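Side-chain contacts in 3-methylaspartate ammonia-lyase (Citrobacter amalonaticus, PDB 1KKO), which catalyses the reversible anti elimination of ammonia from L-threo-3-methylaspartate to give mesaconate, with magnesium as its cofactor: residues E152-E157 against A375-P380; W158-V163 against A344-N349; R212-W217 against L235-Y240; S260-A265 against L298-K303. All coordinates share one frame; numbering follows the deposited sequence.

Contacts 1 and 3 are buried and wholly apolar across their segments; contact 2 lies nearer the surface, and contact 4 is partly buried. Contacts 1 and 2 adjoin: helix 150-157 and the loop that leaves it pack against barrel helices 365-378 and 339-351, and the Cys155-Cys162 disulfide joins the two contacts. The centres of contacts 1 and 3 lie about 32 Å apart. Contacts 3 and 4, centres about 12 Å apart, are neighbours in the barrel, where Arg212 and Val215 of 212-217 touch Ser260, Glu264 and Ala265 of 260-265. Contact 3 packs an outer helix on a strand of the barrel, whereas contact 4 joins two turns through a carboxylate and ordered water.

Contact 1 of 4, residues E152-E157 against A375-P380; sequences EVVCDE and ALAARP
Val154 and Cys155 of helix 150-157 close on a single methyl, CB of Ala377, near the end of helix 365-378. The apolar part of the contact is compact. Val154 CG1, swung anti to the backbone N (chi1 177°), abuts the methyl at 3.5 Å, and Cys155 SG approaches the same Ala377 CB at 3.6 Å, so one small knob is held between a branched hydrocarbon and a sulfur. Alanine suits the place because the backbones come so near: Cys155 CA and Ala377 CA are 5.6 Å apart. Valine brings a stiff, beta-branched surface that also touches Leu139 of helix 128-146 and Val342 of helix 339-351, which makes it a junction of several helices.

Helix 365-378 belongs to the TIM barrel of this enolase-superfamily enzyme, running between strands 354-357 and 382-384, while helix 150-157 lies in the N-terminal family region; the contact therefore joins helix 150-157 to the outer layer of the barrel.

Covalent chemistry adds to the packing, since Cys155 SG is joined to Cys162 SG in a disulfide that ties the helix to the loop after it.

The polar bonding nearby concerns the end of helix 365-378 and not its meeting with 152-157. Arg379 leaves helical geometry there with a positive phi, and its side chain folds back so that NH1 donates to Leu376 O at 3.1 Å, the oxygen lying in the guanidinium plane.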
loop_
_atom_site.group_PDB
_atom_site.type_symbol
_atom_site.label_atom_id
_atom_site.label_comp_id
_atom_site.label_asym_id
_atom_site.label_seq_id
_atom_site.Cartn_x
_atom_site.Cartn_y
_atom_site.Cartn_z
ATOM N N GLU A 152 12.797 18.920 7.060
ATOM C CA GLU A 152 13.689 19.963 7.579
ATOM C C GLU A 152 14.587 20.510 6.493
ATOM O O GLU A 152 14.900 21.706 6.476
ATOM C CB GLU A 152 14.523 19.414 8.735
ATOM C CG GLU A 152 13.694 19.122 9.970
ATOM C CD GLU A 152 14.520 18.543 11.092
ATOM O OE1 GLU A 152 15.265 17.583 10.844
ATOM O OE2 GLU A 152 14.441 19.066 12.220
ATOM N N VAL A 153 15.031 19.667 5.585
ATOM C CA VAL A 153 15.869 20.136 4.502
ATOM C C VAL A 153 15.086 21.139 3.671
ATOM O O VAL A 153 15.624 22.185 3.282
ATOM C CB VAL A 153 16.346 18.976 3.603
ATOM C CG1 VAL A 153 17.078 19.509 2.385
ATOM C CG2 VAL A 153 17.243 18.019 4.375
ATOM N N VAL A 154 13.819 20.836 3.397
ATOM C CA VAL A 154 12.987 21.733 2.611
ATOM C C VAL A 154 12.806 23.040 3.372
ATOM O O VAL A 154 12.986 24.124 2.821
ATOM C CB VAL A 154 11.626 21.111 2.269
ATOM C CG1 VAL A 154 10.757 22.110 1.512
ATOM C CG2 VAL A 154 11.810 19.857 1.434
ATOM N N CYS A 155 12.465 22.960 4.645
ATOM C CA CYS A 155 12.283 24.199 5.409
ATOM C C CYS A 155 13.561 25.033 5.456
ATOM O O CYS A 155 13.506 26.268 5.413
ATOM C CB CYS A 155 11.822 23.906 6.811
ATOM S SG CYS A 155 10.149 23.255 6.876
ATOM N N ASP A 156 14.709 24.383 5.578
ATOM C CA ASP A 156 15.973 25.113 5.608
ATOM C C ASP A 156 16.281 25.786 4.272
ATOM O O ASP A 156 16.622 26.972 4.241
ATOM C CB ASP A 156 17.126 24.181 5.972
ATOM C CG ASP A 156 17.144 23.799 7.434
ATOM O OD1 ASP A 156 16.463 24.444 8.262
ATOM O OD2 ASP A 156 17.841 22.847 7.843
ATOM N N GLU A 157 16.173 25.061 3.163
ATOM C CA GLU A 157 16.565 25.602 1.866
ATOM C C GLU A 157 15.570 26.596 1.280
ATOM O O GLU A 157 15.947 27.419 0.454
ATOM C CB GLU A 157 16.881 24.473 0.883
ATOM C CG GLU A 157 18.059 23.642 1.365
ATOM C CD GLU A 157 18.736 22.808 0.294
ATOM O OE1 GLU A 157 18.539 23.075 -0.906
ATOM O OE2 GLU A 157 19.484 21.876 0.657
ATOM N N ALA A 375 4.985 18.186 1.781
ATOM C CA ALA A 375 3.759 18.833 2.224
ATOM C C ALA A 375 3.895 19.433 3.607
ATOM O O ALA A 375 3.423 20.540 3.872
ATOM C CB ALA A 375 2.605 17.850 2.186
ATOM N N LEU A 376 4.526 18.717 4.521
ATOM C CA LEU A 376 4.661 19.214 5.878
ATOM C C LEU A 376 5.446 20.508 5.905
ATOM O O LEU A 376 5.203 21.361 6.762
ATOM C CB LEU A 376 5.320 18.178 6.774
ATOM C CG LEU A 376 4.407 17.040 7.222
ATOM C CD1 LEU A 376 5.214 15.995 7.962
ATOM C CD2 LEU A 376 3.270 17.571 8.102
ATOM N N ALA A 377 6.374 20.655 4.971
ATOM C CA ALA A 377 7.168 21.871 4.862
ATOM C C ALA A 377 6.424 22.992 4.138
ATOM O O ALA A 377 6.369 24.115 4.624
ATOM C CB ALA A 377 8.467 21.590 4.151
ATOM N N ALA A 378 5.842 22.687 2.989
ATOM C CA ALA A 378 5.271 23.710 2.116
ATOM C C ALA A 378 3.861 24.153 2.466
ATOM O O ALA A 378 3.450 25.244 2.087
ATOM C CB ALA A 378 5.344 23.246 0.662
ATOM N N ARG A 379 3.096 23.286 3.119
ATOM C CA ARG A 379 1.768 23.605 3.629
ATOM C C ARG A 379 0.671 23.741 2.591
ATOM O O ARG A 379 -0.022 24.751 2.529
ATOM C CB ARG A 379 1.814 24.881 4.482
ATOM C CG ARG A 379 2.884 24.867 5.548
ATOM C CD ARG A 379 2.908 23.620 6.356
ATOM N NE ARG A 379 1.609 23.353 6.942
ATOM C CZ ARG A 379 1.349 22.294 7.681
ATOM N NH1 ARG A 379 2.316 21.406 7.906
ATOM N NH2 ARG A 379 0.143 22.120 8.202
ATOM N N PRO A 380 0.462 22.715 1.780
ATOM C CA PRO A 380 -0.682 22.745 0.878
ATOM C C PRO A 380 -1.962 22.604 1.710
ATOM O O PRO A 380 -1.921 22.187 2.864
ATOM C CB PRO A 380 -0.467 21.502 0.008
ATOM C CG PRO A 380 0.262 20.559 0.930
ATOM C CD PRO A 380 1.230 21.459 1.661
#

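Contact 2 of 4, residues W158-V163 against A344-N349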
loop_
_atom_site.group_PDB
_atom_site.type_symbol
_atom_site.label_atom_id
_atom_site.label_comp_id
_atom_site.label_asym_id
_atom_site.label_seq_id
_atom_site.Cartn_x
_atom_site.Cartn_y
_atom_site.Cartn_z
ATOM N N TRP A 158 14.319 26.528 1.702
ATOM C CA TRP A 158 13.307 27.484 1.257
ATOM C C TRP A 158 13.033 28.505 2.350
ATOM O O TRP A 158 12.170 29.364 2.193
ATOM C CB TRP A 158 12.000 26.780 0.896
ATOM C CG TRP A 158 11.926 26.315 -0.501
ATOM C CD1 TRP A 158 11.301 26.941 -1.533
ATOM C CD2 TRP A 158 12.484 25.109 -1.038
ATOM N NE1 TRP A 158 11.421 26.195 -2.679
ATOM C CE2 TRP A 158 12.145 25.066 -2.402
ATOM C CE3 TRP A 158 13.218 24.049 -0.499
ATOM C CZ2 TRP A 158 12.527 24.020 -3.233
ATOM C CZ3 TRP A 158 13.598 23.008 -1.329
ATOM C CH2 TRP A 158 13.248 22.999 -2.673
ATOM N N GLN A 159 13.762 28.405 3.455
ATOM C CA GLN A 159 13.598 29.352 4.555
ATOM C C GLN A 159 12.135 29.406 4.994
ATOM O O GLN A 159 11.492 30.465 4.937
ATOM C CB GLN A 159 14.109 30.743 4.145
ATOM C CG GLN A 159 15.605 30.777 3.882
ATOM C CD GLN A 159 16.125 32.128 3.414
ATOM O OE1 GLN A 159 17.314 32.269 3.141
ATOM N NE2 GLN A 159 15.244 33.120 3.325
ATOM N N LEU A 160 11.611 28.246 5.408
ATOM C CA LEU A 160 10.232 28.091 5.851
ATOM C C LEU A 160 10.216 27.763 7.338
ATOM O O LEU A 160 11.143 27.143 7.840
ATOM C CB LEU A 160 9.539 26.964 5.076
ATOM C CG LEU A 160 9.725 26.988 3.562
ATOM C CD1 LEU A 160 9.017 25.786 2.935
ATOM C CD2 LEU A 160 9.190 28.248 2.947
ATOM N N PRO A 161 9.164 28.151 8.049
ATOM C CA PRO A 161 9.158 28.020 9.506
ATOM C C PRO A 161 9.086 26.602 10.031
ATOM O O PRO A 161 9.563 26.396 11.142
ATOM C CB PRO A 161 7.893 28.775 9.903
ATOM C CG PRO A 161 7.021 28.559 8.749
ATOM C CD PRO A 161 7.915 28.768 7.565
ATOM N N CYS A 162 8.495 25.666 9.288
ATOM C CA CYS A 162 8.414 24.266 9.716
ATOM C C CYS A 162 7.607 24.004 10.997
ATOM O O CYS A 162 8.017 23.197 11.829
ATOM C CB CYS A 162 9.822 23.672 9.882
ATOM S SG CYS A 162 10.213 22.355 8.701
ATOM N N VAL A 163 6.463 24.662 11.168
ATOM C CA VAL A 163 5.607 24.396 12.326
ATOM C C VAL A 163 4.926 23.036 12.125
ATOM O O VAL A 163 4.297 22.827 11.088
ATOM C CB VAL A 163 4.535 25.503 12.514
ATOM C CG1 VAL A 163 3.636 25.187 13.695
ATOM C CG2 VAL A 163 5.208 26.864 12.702
ATOM N N ALA A 344 5.613 25.372 -6.379
ATOM C CA ALA A 344 4.223 25.493 -6.797
ATOM C C ALA A 344 3.288 25.739 -5.610
ATOM O O ALA A 344 2.412 26.601 -5.669
ATOM C CB ALA A 344 3.791 24.262 -7.546
ATOM N N VAL A 345 3.465 24.982 -4.531
ATOM C CA VAL A 345 2.614 25.149 -3.369
ATOM C C VAL A 345 2.796 26.560 -2.790
ATOM O O VAL A 345 1.819 27.238 -2.456
ATOM C CB VAL A 345 2.917 24.081 -2.295
ATOM C CG1 VAL A 345 2.203 24.413 -1.021
ATOM C CG2 VAL A 345 2.520 22.694 -2.777
ATOM N N LEU A 346 4.037 26.991 -2.647
ATOM C CA LEU A 346 4.319 28.332 -2.123
ATOM C C LEU A 346 3.738 29.409 -3.036
ATOM O O LEU A 346 3.236 30.422 -2.542
ATOM C CB LEU A 346 5.825 28.548 -1.952
ATOM C CG LEU A 346 6.539 27.631 -0.949
ATOM C CD1 LEU A 346 7.965 28.050 -0.718
ATOM C CD2 LEU A 346 5.818 27.515 0.371
ATOM N N TYR A 347 3.787 29.213 -4.349
ATOM C CA TYR A 347 3.250 30.202 -5.280
ATOM C C TYR A 347 1.746 30.299 -5.095
ATOM O O TYR A 347 1.177 31.399 -5.031
ATOM C CB TYR A 347 3.596 29.841 -6.735
ATOM C CG TYR A 347 3.308 30.975 -7.681
ATOM C CD1 TYR A 347 4.279 31.911 -7.966
ATOM C CD2 TYR A 347 2.072 31.117 -8.269
ATOM C CE1 TYR A 347 4.030 32.965 -8.821
ATOM C CE2 TYR A 347 1.799 32.176 -9.098
ATOM C CZ TYR A 347 2.785 33.093 -9.379
ATOM O OH TYR A 347 2.517 34.145 -10.229
ATOM N N CYS A 348 1.082 29.153 -5.001
ATOM C CA CYS A 348 -0.357 29.134 -4.771
ATOM C C CYS A 348 -0.689 29.850 -3.477
ATOM O O CYS A 348 -1.561 30.726 -3.443
ATOM C CB CYS A 348 -0.882 27.701 -4.694
ATOM S SG CYS A 348 -0.913 26.836 -6.280
ATOM N N ASN A 349 -0.000 29.473 -2.403
ATOM C CA ASN A 349 -0.280 30.052 -1.092
ATOM C C ASN A 349 -0.107 31.570 -1.077
ATOM O O ASN A 349 -0.906 32.278 -0.482
ATOM C CB ASN A 349 0.588 29.407 -0.003
ATOM C CG ASN A 349 0.210 27.960 0.279
ATOM O OD1 ASN A 349 -0.774 27.472 -0.239
ATOM N ND2 ASN A 349 0.988 27.290 1.126
#
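Leu346 extends one methyl, CD1, to two side chains of the loop segment, Trp158 and Leu160. Both meetings are apolar but differ in approach. Against Trp158 the leucine crosses obliquely, and its CD1 comes within 3.6 Å of the indole CD1, the pyrrole carbon next to the ring nitrogen. Leu160 meets it tip to tip, with Leu160 CD2 3.9 Å from Leu346 CD1. In Leu346 the touching methyl is the extended branch (chi2 -172°), which carries it well away from the backbone. Length is needed here, because the nearest CA atoms, Trp158 CA and Leu346 CA, are still 9.6 Å apart.

A polar bond holds the indole. Trp158 NE1 donates to OD1 of Asp343, close by on helix 339-351, so the ring is tied to the same helix that its CD1 atom touches. At the end of helix 150-157, Gln159 forms a Schellman motif, taking the positive phi that turns the chain out of the helix, and Leu160 N probably bonds to Cys155 O.

Helix 339-351 is a barrel helix whose other side, with Val345 and Cys348, packs on strands 327-330 and 354-357. The loop thus lies on its outer side, where the chemistry is divided: three greasy ends supply close packing with little directional demand, while the indole N-H supplies the direction, consistent with Trp158 being fixed in rotation by its bond to Asp343.

Contact 3 of 4, residues R212-W217 against L235-Y240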
loop_
_atom_site.group_PDB
_atom_site.type_symbol
_atom_site.label_atom_id
_atom_site.label_comp_id
_atom_site.label_asym_id
_atom_site.label_seq_id
_atom_site.Cartn_x
_atom_site.Cartn_y
_atom_site.Cartn_z
ATOM N N ARG A 212 -26.021 13.835 -8.757
ATOM C CA ARG A 212 -26.819 14.476 -7.723
ATOM C C ARG A 212 -27.217 13.467 -6.649
ATOM O O ARG A 212 -27.069 13.715 -5.449
ATOM C CB ARG A 212 -28.079 15.089 -8.325
ATOM C CG ARG A 212 -28.966 15.724 -7.285
ATOM C CD ARG A 212 -30.248 16.302 -7.842
ATOM N NE ARG A 212 -29.942 17.182 -8.953
ATOM C CZ ARG A 212 -29.402 18.383 -8.830
ATOM N NH1 ARG A 212 -29.120 18.885 -7.630
ATOM N NH2 ARG A 212 -29.144 19.090 -9.917
ATOM N N GLU A 213 -27.700 12.319 -7.102
ATOM C CA GLU A 213 -28.141 11.262 -6.211
ATOM C C GLU A 213 -26.957 10.685 -5.434
ATOM O O GLU A 213 -27.091 10.323 -4.269
ATOM C CB GLU A 213 -28.897 10.201 -7.009
ATOM C CG GLU A 213 -30.136 10.805 -7.665
ATOM C CD GLU A 213 -31.162 9.789 -8.114
ATOM O OE1 GLU A 213 -31.467 8.868 -7.330
ATOM O OE2 GLU A 213 -31.681 9.931 -9.248
ATOM N N TYR A 214 -25.795 10.627 -6.077
ATOM C CA TYR A 214 -24.599 10.149 -5.393
ATOM C C TYR A 214 -24.157 11.093 -4.267
ATOM O O TYR A 214 -23.791 10.640 -3.179
ATOM C CB TYR A 214 -23.453 9.936 -6.377
ATOM C CG TYR A 214 -22.214 9.463 -5.653
ATOM C CD1 TYR A 214 -22.128 8.158 -5.181
ATOM C CD2 TYR A 214 -21.159 10.328 -5.386
ATOM C CE1 TYR A 214 -21.023 7.727 -4.488
ATOM C CE2 TYR A 214 -20.050 9.896 -4.703
ATOM C CZ TYR A 214 -19.989 8.600 -4.247
ATOM O OH TYR A 214 -18.869 8.185 -3.556
ATOM N N VAL A 215 -24.181 12.402 -4.510
ATOM C CA VAL A 215 -23.770 13.344 -3.480
ATOM C C VAL A 215 -24.679 13.201 -2.266
ATOM O O VAL A 215 -24.222 13.244 -1.122
ATOM C CB VAL A 215 -23.758 14.800 -3.976
ATOM C CG1 VAL A 215 -23.395 15.740 -2.852
ATOM C CG2 VAL A 215 -22.760 14.966 -5.111
ATOM N N ARG A 216 -25.974 13.030 -2.518
ATOM C CA ARG A 216 -26.936 12.867 -1.439
ATOM C C ARG A 216 -26.667 11.575 -0.676
ATOM O O ARG A 216 -26.706 11.548 0.557
ATOM C CB ARG A 216 -28.361 12.866 -1.997
ATOM C CG ARG A 216 -29.437 12.773 -0.930
ATOM C CD ARG A 216 -29.403 13.904 0.060
ATOM N NE ARG A 216 -29.935 13.511 1.357
ATOM C CZ ARG A 216 -30.594 14.323 2.170
ATOM N NH1 ARG A 216 -30.804 15.590 1.830
ATOM N NH2 ARG A 216 -31.041 13.864 3.330
ATOM N N TRP A 217 -26.402 10.505 -1.419
ATOM C CA TRP A 217 -26.092 9.224 -0.807
ATOM C C TRP A 217 -24.849 9.371 0.063
ATOM O O TRP A 217 -24.784 8.858 1.175
ATOM C CB TRP A 217 -25.848 8.144 -1.855
ATOM C CG TRP A 217 -25.452 6.870 -1.206
ATOM C CD1 TRP A 217 -26.286 5.907 -0.724
ATOM C CD2 TRP A 217 -24.126 6.450 -0.876
ATOM N NE1 TRP A 217 -25.561 4.896 -0.143
ATOM C CE2 TRP A 217 -24.229 5.205 -0.224
ATOM C CE3 TRP A 217 -22.851 6.986 -1.090
ATOM C CZ2 TRP A 217 -23.113 4.500 0.229
ATOM C CZ3 TRP A 217 -21.750 6.286 -0.639
ATOM C CH2 TRP A 217 -21.888 5.054 0.003
ATOM N N LEU A 235 -16.220 17.151 0.955
ATOM C CA LEU A 235 -16.497 16.308 -0.200
ATOM C C LEU A 235 -15.745 16.845 -1.406
ATOM O O LEU A 235 -15.748 18.042 -1.672
ATOM C CB LEU A 235 -17.994 16.269 -0.486
ATOM C CG LEU A 235 -18.875 15.930 0.718
ATOM C CD1 LEU A 235 -20.324 15.824 0.258
ATOM C CD2 LEU A 235 -18.407 14.649 1.398
ATOM N N HIS A 236 -15.086 15.950 -2.131
ATOM C CA HIS A 236 -14.283 16.327 -3.291
ATOM C C HIS A 236 -14.506 15.211 -4.295
ATOM O O HIS A 236 -14.177 14.049 -4.043
ATOM C CB HIS A 236 -12.830 16.460 -2.842
ATOM C CG HIS A 236 -11.838 16.791 -3.912
ATOM N ND1 HIS A 236 -10.688 17.496 -3.634
ATOM C CD2 HIS A 236 -11.770 16.458 -5.221
ATOM C CE1 HIS A 236 -9.956 17.581 -4.729
ATOM N NE2 HIS A 236 -10.585 16.955 -5.707
ATOM N N ILE A 237 -15.124 15.565 -5.414
ATOM C CA ILE A 237 -15.494 14.615 -6.445
ATOM C C ILE A 237 -14.910 15.063 -7.774
ATOM O O ILE A 237 -15.005 16.231 -8.133
ATOM C CB ILE A 237 -17.033 14.512 -6.522
ATOM C CG1 ILE A 237 -17.577 13.897 -5.220
ATOM C CG2 ILE A 237 -17.463 13.709 -7.748
ATOM C CD1 ILE A 237 -19.091 14.010 -5.046
ATOM N N ASP A 238 -14.276 14.126 -8.478
ATOM C CA ASP A 238 -13.638 14.386 -9.766
ATOM C C ASP A 238 -14.542 13.867 -10.870
ATOM O O ASP A 238 -14.887 12.671 -10.910
ATOM C CB ASP A 238 -12.286 13.673 -9.828
ATOM C CG ASP A 238 -11.422 14.093 -11.014
ATOM O OD1 ASP A 238 -11.903 14.732 -11.997
ATOM O OD2 ASP A 238 -10.201 13.786 -11.015
ATOM N N VAL A 239 -14.914 14.767 -11.772
ATOM C CA VAL A 239 -15.861 14.438 -12.833
ATOM C C VAL A 239 -15.274 14.352 -14.236
ATOM O O VAL A 239 -16.015 14.202 -15.201
ATOM C CB VAL A 239 -17.063 15.383 -12.807
ATOM C CG1 VAL A 239 -17.705 15.373 -11.433
ATOM C CG2 VAL A 239 -16.656 16.801 -13.182
ATOM N N TYR A 240 -13.958 14.442 -14.370
ATOM C CA TYR A 240 -13.306 14.141 -15.645
ATOM C C TYR A 240 -13.938 14.812 -16.849
ATOM O O TYR A 240 -14.074 14.197 -17.914
ATOM C CB TYR A 240 -13.253 12.619 -15.851
ATOM C CG TYR A 240 -12.297 12.005 -14.877
ATOM C CD1 TYR A 240 -12.722 11.638 -13.616
ATOM C CD2 TYR A 240 -10.957 11.857 -15.189
ATOM C CE1 TYR A 240 -11.854 11.105 -12.696
ATOM C CE2 TYR A 240 -10.070 11.316 -14.272
ATOM C CZ TYR A 240 -10.529 10.950 -13.028
ATOM O OH TYR A 240 -9.658 10.423 -12.101
#
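The delta methyl of Ile237 is the bump of this contact, and Val215 and Tyr214 on helix 209-225 form the hollow that receives it. Ile237 CD1 rests 3.8 Å from Val215 CG2 on one flank and 4.2 Å from Tyr214 CD2 on another, the tyrosine offering the edge of its ring close to its plane. The extended outer torsion of Ile237 (chi2 168°) stretches CD1 across to the helix. Val215 meets it at a slant and uses its second branch as well, CG1 lying a looser 4.4 Å from Leu235 CD1, so the valine straddles the two strand residues.

Helix and strand are the closing half of a beta-alpha-beta unit of the TIM barrel: their short axes run nearly antiparallel, at 150°, and pass 11.0 Å apart. Alternation along the strand sends Leu235 and Ile237 toward the helix, while His236 and Asp238 point into the barrel.

Beta-branched and leucine side chains suit such a layer, being bulky and without polar demands, and the one polar side-chain atom of the four touching residues, Tyr214 OH, is satisfied by Arg177 O. The two outward side chains, Leu235 and Ile237, are hydrophobic, while the magnesium ligand Asp238 points inward.

Contact 4 of 4, residues S260-A265 against L298-K303; sequences SLEKEA and LGSGVK
Glu262 reaches over Gly301 while its stem runs alongside Val302 in the opposite sense. With CG anti to the backbone N (chi1 -165°) and the chain extended beyond it, the glutamate carries its carboxylate past the valine to the backbone of the turn. Its hydrocarbon part packs on the way: Val302 CG2 lies 3.6 Å from Glu262 CB. At the far end, Gly301 N donates to Glu262 OE1 at 2.9 Å with an angle of 160°, the N-H arriving from above the carboxylate plane rather than within it. Glycine suits this position because a beta carbon on Gly301 would run into Glu262 OE2.

Ser300 stands to one side of the carboxylate. Its OG accepts from Val302 N at 3.1 Å, an ST turn, and donates to a water, which in turn donates to Glu262 OE1 at 2.6 Å. A second water donates both to Glu262 OE1 and to Gly299 O, the latter at 2.9 Å. Gly299, with positive phi, closes helix 281-298 in a Schellman motif.

Both segments are helix-to-strand turns of the TIM barrel, leading into the neighbouring strands 270-273 and 303-306 at the end away from the metal ligands. Three donors converge on Glu262 OE1, a concentration consistent with a negatively charged carboxylate; a backbone N-H and two ordered waters bridge the two turns.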
loop_
_atom_site.group_PDB
_atom_site.type_symbol
_atom_site.label_atom_id
_atom_site.label_comp_id
_atom_site.label_asym_id
_atom_site.label_seq_id
_atom_site.Cartn_x
_atom_site.Cartn_y
_atom_site.Cartn_z
ATOM N N SER A 260 -26.032 23.787 -7.870
ATOM C CA SER A 260 -27.203 23.036 -7.433
ATOM C C SER A 260 -26.846 21.816 -6.588
ATOM O O SER A 260 -27.696 21.267 -5.892
ATOM C CB SER A 260 -28.063 22.610 -8.636
ATOM O OG SER A 260 -27.552 21.461 -9.292
ATOM N N LEU A 261 -25.590 21.382 -6.647
ATOM C CA LEU A 261 -25.168 20.231 -5.859
ATOM C C LEU A 261 -24.937 20.580 -4.391
ATOM O O LEU A 261 -24.906 19.684 -3.549
ATOM C CB LEU A 261 -23.899 19.617 -6.441
ATOM C CG LEU A 261 -24.013 19.026 -7.846
ATOM C CD1 LEU A 261 -22.650 18.554 -8.314
ATOM C CD2 LEU A 261 -24.989 17.886 -7.900
ATOM N N GLU A 262 -24.788 21.863 -4.066
ATOM C CA GLU A 262 -24.473 22.240 -2.692
ATOM C C GLU A 262 -25.485 21.691 -1.699
ATOM O O GLU A 262 -25.114 21.206 -0.636
ATOM C CB GLU A 262 -24.339 23.761 -2.529
ATOM C CG GLU A 262 -23.659 24.144 -1.221
ATOM C CD GLU A 262 -23.406 25.634 -1.062
ATOM O OE1 GLU A 262 -23.492 26.381 -2.055
ATOM O OE2 GLU A 262 -23.095 26.054 0.074
ATOM N N LYS A 263 -26.768 21.778 -2.037
ATOM C CA LYS A 263 -27.812 21.294 -1.138
ATOM C C LYS A 263 -27.660 19.812 -0.815
ATOM O O LYS A 263 -27.958 19.383 0.300
ATOM C CB LYS A 263 -29.198 21.546 -1.737
ATOM N N GLU A 264 -27.189 19.033 -1.782
ATOM C CA GLU A 264 -27.081 17.589 -1.608
ATOM C C GLU A 264 -25.974 17.218 -0.611
ATOM O O GLU A 264 -25.967 16.111 -0.074
ATOM C CB GLU A 264 -26.836 16.896 -2.952
ATOM C CG GLU A 264 -27.717 17.373 -4.101
ATOM C CD GLU A 264 -29.207 17.200 -3.854
ATOM O OE1 GLU A 264 -29.999 17.809 -4.608
ATOM O OE2 GLU A 264 -29.591 16.458 -2.926
ATOM N N ALA A 265 -25.063 18.155 -0.356
ATOM C CA ALA A 265 -23.938 17.915 0.549
ATOM C C ALA A 265 -24.305 18.076 2.026
ATOM O O ALA A 265 -23.500 17.751 2.901
ATOM C CB ALA A 265 -22.777 18.819 0.190
ATOM N N LEU A 298 -23.655 33.564 -8.505
ATOM C CA LEU A 298 -24.746 32.850 -7.862
ATOM C C LEU A 298 -24.637 32.830 -6.337
ATOM O O LEU A 298 -25.589 32.447 -5.652
ATOM C CB LEU A 298 -24.776 31.402 -8.355
ATOM C CG LEU A 298 -25.052 31.176 -9.839
ATOM C CD1 LEU A 298 -24.762 29.730 -10.185
ATOM C CD2 LEU A 298 -26.479 31.540 -10.204
ATOM N N GLY A 299 -23.483 33.227 -5.814
ATOM C CA GLY A 299 -23.222 33.172 -4.387
ATOM C C GLY A 299 -23.035 31.737 -3.899
ATOM O O GLY A 299 -23.273 31.429 -2.731
ATOM N N SER A 300 -22.610 30.852 -4.798
ATOM C CA SER A 300 -22.405 29.448 -4.453
ATOM C C SER A 300 -21.202 29.240 -3.543
ATOM O O SER A 300 -20.187 29.907 -3.676
ATOM C CB SER A 300 -22.193 28.621 -5.717
ATOM O OG SER A 300 -22.012 27.249 -5.389
ATOM N N GLY A 301 -21.317 28.276 -2.640
ATOM C CA GLY A 301 -20.204 27.922 -1.777
ATOM C C GLY A 301 -19.411 26.746 -2.326
ATOM O O GLY A 301 -18.458 26.298 -1.687
ATOM N N VAL A 302 -19.795 26.253 -3.500
ATOM C CA VAL A 302 -19.113 25.109 -4.104
ATOM C C VAL A 302 -17.854 25.589 -4.811
ATOM O O VAL A 302 -17.856 26.609 -5.485
ATOM C CB VAL A 302 -20.013 24.353 -5.103
ATOM C CG1 VAL A 302 -19.286 23.124 -5.657
ATOM C CG2 VAL A 302 -21.322 23.932 -4.454
ATOM N N LYS A 303 -16.773 24.832 -4.668
ATOM C CA LYS A 303 -15.500 25.213 -5.262
ATOM C C LYS A 303 -15.105 24.278 -6.400
ATOM O O LYS A 303 -15.533 23.138 -6.424
ATOM C CB LYS A 303 -14.416 25.223 -4.184
ATOM C CG LYS A 303 -14.597 26.355 -3.173
ATOM C CD LYS A 303 -13.561 26.276 -2.075
ATOM C CE LYS A 303 -13.684 27.394 -1.066
ATOM N NZ LYS A 303 -12.769 27.142 0.078
HETATM O O HOH W 1 -24.457 26.532 -4.458
HETATM O O HOH W 2 -24.604 29.020 -1.681
#